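Local atomic coordinates of putative ABC type-2 transporter (Thermotoga maritima MSB8, PDB entry 3CNI), a protein that is probably the membrane component of an ABC-type transporter, represented here by one domain, which binds calcium. Residues Phe66-Ser69 / Leu70-Glu74; Glu91-Ser94 / Thr95-Ser99. One frame throughout, in Å; residues are numbered along the deposited sequence.

Interaction 1. Residues Phe66-Ser69 / Leu70-Glu74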
loop_
_atom_site.group_PDB
_atom_site.type_symbol
_atom_site.label_atom_id
_atom_site.label_comp_id
_atom_site.label_asym_id
_atom_site.label_seq_id
_atom_site.Cartn_x
_atom_site.Cartn_y
_atom_site.Cartn_z
ATOM N N PHE A 66 7.850 -12.665 -15.002
ATOM C CA PHE A 66 7.536 -12.437 -13.586
ATOM C C PHE A 66 8.137 -13.516 -12.670
ATOM O O PHE A 66 8.747 -13.218 -11.623
ATOM C CB PHE A 66 6.023 -12.440 -13.448
ATOM C CG PHE A 66 5.494 -12.249 -12.056
ATOM C CD1 PHE A 66 5.122 -10.987 -11.613
ATOM C CD2 PHE A 66 5.227 -13.334 -11.247
ATOM C CE1 PHE A 66 4.517 -10.809 -10.386
ATOM C CE2 PHE A 66 4.686 -13.170 -10.020
ATOM C CZ PHE A 66 4.324 -11.913 -9.572
ATOM N N SER A 67 7.866 -14.757 -13.063
ATOM C CA SER A 67 8.266 -15.965 -12.325
ATOM C C SER A 67 9.821 -16.110 -12.253
ATOM O O SER A 67 10.423 -16.411 -11.222
ATOM C CB SER A 67 7.680 -17.239 -12.998
ATOM O OG SER A 67 6.290 -17.378 -12.733
ATOM N N GLN A 68 10.432 -15.898 -13.398
ATOM C CA GLN A 68 11.865 -15.915 -13.545
ATOM C C GLN A 68 12.589 -14.825 -12.743
ATOM O O GLN A 68 13.665 -15.034 -12.187
ATOM C CB GLN A 68 12.201 -15.737 -15.020
ATOM C CG GLN A 68 13.645 -15.969 -15.356
ATOM C CD GLN A 68 13.871 -15.824 -16.860
ATOM O OE1 GLN A 68 13.045 -15.219 -17.558
ATOM N NE2 GLN A 68 14.963 -16.367 -17.361
ATOM N N SER A 69 12.012 -13.641 -12.709
ATOM C CA SER A 69 12.589 -12.596 -11.906
ATOM C C SER A 69 12.690 -13.106 -10.495
ATOM O O SER A 69 13.757 -13.140 -9.936
ATOM C CB SER A 69 11.722 -11.370 -11.940
ATOM O OG SER A 69 11.742 -10.881 -13.242
ATOM N N LEU A 70 11.568 -13.520 -9.945
ATOM C CA LEU A 70 11.494 -13.930 -8.556
ATOM C C LEU A 70 12.422 -15.111 -8.248
ATOM O O LEU A 70 12.983 -15.207 -7.152
ATOM C CB LEU A 70 10.049 -14.239 -8.145
ATOM C CG LEU A 70 9.106 -13.049 -8.100
ATOM C CD1 LEU A 70 7.681 -13.470 -7.671
ATOM C CD2 LEU A 70 9.632 -11.905 -7.183
ATOM N N GLU A 71 12.683 -15.935 -9.250
ATOM C CA GLU A 71 13.539 -17.124 -9.067
ATOM C C GLU A 71 15.000 -16.711 -9.105
ATOM O O GLU A 71 15.882 -17.373 -8.544
ATOM C CB GLU A 71 13.202 -18.238 -10.080
ATOM C CG GLU A 71 11.728 -18.697 -9.919
ATOM C CD GLU A 71 11.345 -20.020 -10.617
ATOM O OE1 GLU A 71 12.165 -20.952 -10.716
ATOM O OE2 GLU A 71 10.170 -20.118 -11.042
ATOM N N SER A 72 15.217 -15.567 -9.726
ATOM C CA SER A 72 16.541 -14.956 -9.862
ATOM C C SER A 72 16.904 -14.060 -8.684
ATOM O O SER A 72 18.039 -13.651 -8.540
ATOM C CB SER A 72 16.587 -14.115 -11.144
ATOM O OG SER A 72 16.676 -14.968 -12.281
ATOM N N GLY A 73 15.939 -13.744 -7.836
ATOM C CA GLY A 73 16.196 -12.841 -6.709
ATOM C C GLY A 73 16.069 -11.398 -7.162
ATOM O O GLY A 73 16.693 -10.475 -6.629
ATOM N N GLU A 74 15.190 -11.220 -8.134
ATOM C CA GLU A 74 14.918 -9.940 -8.707
ATOM C C GLU A 74 13.411 -9.581 -8.545
ATOM O O GLU A 74 12.523 -10.427 -8.654
ATOM C CB GLU A 74 15.412 -9.930 -10.173
ATOM C CG GLU A 74 16.902 -9.519 -10.366
ATOM C CD GLU A 74 17.521 -10.026 -11.718
ATOM O OE1 GLU A 74 16.751 -10.412 -12.656
ATOM O OE2 GLU A 74 18.784 -10.062 -11.846
#
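The carbonyl oxygen of Ser69 is gripped by two backbone N-H groups, three and five residues further on. Ser72 N lies 2.8 Å from Ser69 O and Glu74 N 3.0 Å from the same oxygen, the two donors reaching it from opposite faces of the carbonyl plane and both standing well above that plane. One residue earlier, Gln68 O takes both the hydroxyl and the backbone N of Ser72, with OG 3.0 Å from Gln68 O and the N-H divided between the two carbonyls; a weak bond from Glu71 N is added. The hydroxyl can fold back because chi1 of -75° sets OG beside the backbone N of Ser72.

On the inner side of the helix the contact is apolar. The CD1 branch of Leu70 meets the Phe66 ring obliquely, 3.8 Å from CE2, while Leu70 N closes a nearly straight bond to Phe66 O (169°). Both side chains also reach Ala76 of strand 76-84 and the helix 22-32, against which this face is buried. Ser67 turns its hydroxyl to Asp19 and to the backbone N of Ala24.

Past Ser72 the backbone turns over at Gly73, whose positive phi would jam a CB against the preceding carbonyl oxygen. With Glu74 N returning to Ser69 O, and a weak bond from Gly73 N to Leu70 O, the helix ends in a Schellman motif with glycine at C-prime.

Interaction 2. Residues Glu91-Ser94 / Thr95-Ser99. With CA (calcium ion), chain B.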
loop_
_atom_site.group_PDB
_atom_site.type_symbol
_atom_site.label_atom_id
_atom_site.label_comp_id
_atom_site.label_asym_id
_atom_site.label_seq_id
_atom_site.Cartn_x
_atom_site.Cartn_y
_atom_site.Cartn_z
ATOM N N GLU A 91 -13.846 6.357 -7.170
ATOM C CA GLU A 91 -12.554 6.163 -7.836
ATOM C C GLU A 91 -11.414 6.131 -6.804
ATOM O O GLU A 91 -10.502 5.355 -6.956
ATOM C CB GLU A 91 -12.302 7.260 -8.911
ATOM C CG GLU A 91 -13.157 7.132 -10.230
ATOM C CD GLU A 91 -14.635 7.554 -10.085
ATOM O OE1 GLU A 91 -14.955 8.611 -9.465
ATOM O OE2 GLU A 91 -15.497 6.818 -10.625
ATOM N N ALA A 92 -11.522 6.991 -5.776
ATOM C CA ALA A 92 -10.589 7.074 -4.633
ATOM C C ALA A 92 -10.681 5.798 -3.834
ATOM O O ALA A 92 -9.672 5.237 -3.407
ATOM C CB ALA A 92 -10.830 8.319 -3.730
ATOM N N VAL A 93 -11.886 5.276 -3.710
ATOM C CA VAL A 93 -12.102 4.034 -2.955
ATOM C C VAL A 93 -11.509 2.836 -3.669
ATOM O O VAL A 93 -10.864 1.978 -3.039
ATOM C CB VAL A 93 -13.580 3.813 -2.644
ATOM C CG1 VAL A 93 -13.864 2.352 -2.213
ATOM C CG2 VAL A 93 -14.015 4.848 -1.569
ATOM N N SER A 94 -11.680 2.792 -4.988
ATOM C CA SER A 94 -11.009 1.742 -5.814
ATOM C C SER A 94 -9.518 1.815 -5.774
ATOM O O SER A 94 -8.818 0.795 -5.694
ATOM C CB SER A 94 -11.398 1.819 -7.297
ATOM O OG SER A 94 -12.765 1.492 -7.501
ATOM N N THR A 95 -9.004 3.021 -5.919
ATOM C CA THR A 95 -7.558 3.218 -5.874
ATOM C C THR A 95 -6.925 2.724 -4.595
ATOM O O THR A 95 -6.006 1.931 -4.615
ATOM C CB THR A 95 -7.199 4.684 -6.051
ATOM O OG1 THR A 95 -7.634 5.093 -7.348
ATOM C CG2 THR A 95 -5.728 4.854 -6.082
ATOM N N GLY A 96 -7.428 3.212 -3.475
ATOM C CA GLY A 96 -6.976 2.785 -2.156
ATOM C C GLY A 96 -7.186 1.311 -1.896
ATOM O O GLY A 96 -6.340 0.640 -1.331
ATOM N N THR A 97 -8.333 0.797 -2.285
ATOM C CA THR A 97 -8.652 -0.639 -2.057
ATOM C C THR A 97 -7.769 -1.569 -2.831
ATOM O O THR A 97 -7.304 -2.524 -2.293
ATOM C CB THR A 97 -10.139 -0.986 -2.373
ATOM O OG1 THR A 97 -10.960 -0.124 -1.623
ATOM C CG2 THR A 97 -10.484 -2.337 -1.928
ATOM N N ILE A 98 -7.543 -1.287 -4.097
ATOM C CA ILE A 98 -6.685 -2.143 -4.966
ATOM C C ILE A 98 -5.218 -2.041 -4.517
ATOM O O ILE A 98 -4.462 -3.023 -4.506
ATOM C CB ILE A 98 -6.942 -1.839 -6.488
ATOM C CG1 ILE A 98 -8.318 -2.416 -6.845
ATOM C CG2 ILE A 98 -5.897 -2.367 -7.408
ATOM C CD1 ILE A 98 -9.008 -1.716 -8.011
ATOM N N SER A 99 -4.831 -0.868 -4.061
ATOM C CA SER A 99 -3.471 -0.703 -3.577
ATOM C C SER A 99 -3.221 -1.585 -2.370
ATOM O O SER A 99 -2.192 -2.168 -2.191
ATOM C CB SER A 99 -3.214 0.719 -3.123
ATOM O OG SER A 99 -3.273 1.544 -4.212
HETATM CA CA CA B . -1.786 3.594 -4.563
HETATM O O HOH W 1 -0.448 1.655 -4.674
HETATM O O HOH W 2 -2.300 3.831 -7.010
HETATM O O HOH W 3 -0.603 4.120 -2.567
HETATM O O HOH W 4 -3.396 3.990 -2.926
#
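Thr95 and Thr97 both bend their hydroxyls back along the helix, each onto the carbonyl four residues earlier, but from different sides of the cylinder. Thr95 OG1 lies 2.9 Å from Glu91 O, and Thr95 N reaches that oxygen as well, from the opposite face of the carbonyl plane. A chi1 of -63° makes this double hold possible, placing OG1 beside the backbone N and sending the methyl CG2 the other way. Thr97 repeats the pattern on Val93 O with its OG1 and backbone N, though the modelled separation of Thr97 OG1 and Val93 O, 2.5 Å, is unusually short and its exact value doubtful. The side chains of Val93 and Thr97 lie side by side and point the same way, with Val93 CG1 3.9 Å from Thr97 OG1; Gln11 packs against both.

Such threonine and serine hydroxyls, bonded to the carbonyl of the preceding turn, are a familiar feature of helix interiors, and helix 89-107 uses a third in Ser99. Its OG donates to Thr95 O over 2.8 Å and also coordinates the calcium ion at 2.6 Å. Four waters also coordinate the metal, and Glu146 is the other protein ligand. The bond to Thr95 O probably helps fix the direction in which the Ser99 oxygen faces the ion.

Replacing Thr95 by a valine would remove the hydroxyl and would probably leave Glu91 O with the backbone N alone as its donor from this residue. Thr95 and Glu91 also pack on Phe124 of the second subunit, and Ala92 on its Leu123. Along another side of the helix, Ile98 N bonds to Ser94 O; Ile98 passes its CB and CG1 beside that oxygen, with CD1 tilted out of the carbonyl plane, 3.4 Å from Ser94 O, and both residues rest on Pro57.

Overall arrangement
Along the chain from the N terminus, strand 12-17, helix 22-32 and the two following strands with helix 44-54 between them come before either contact. Interaction 1 then spans helix 66-72 and the turn that leads into strand 76-84, setting the helix against helix 22-32 and that strand. Interaction 2 opens after the strand, inside helix 89-107; it faces the second subunit and supplies Ser99 to the calcium site, which Glu146 of helix 145-152 helps complete. The two follow in series, neither nesting nor crossing; each is local and closes no long loop. The centres of interactions 1 and 2 lie about 28 Å apart, on opposite sides of the chain's centre, and strand 76-84 connects them in sequence.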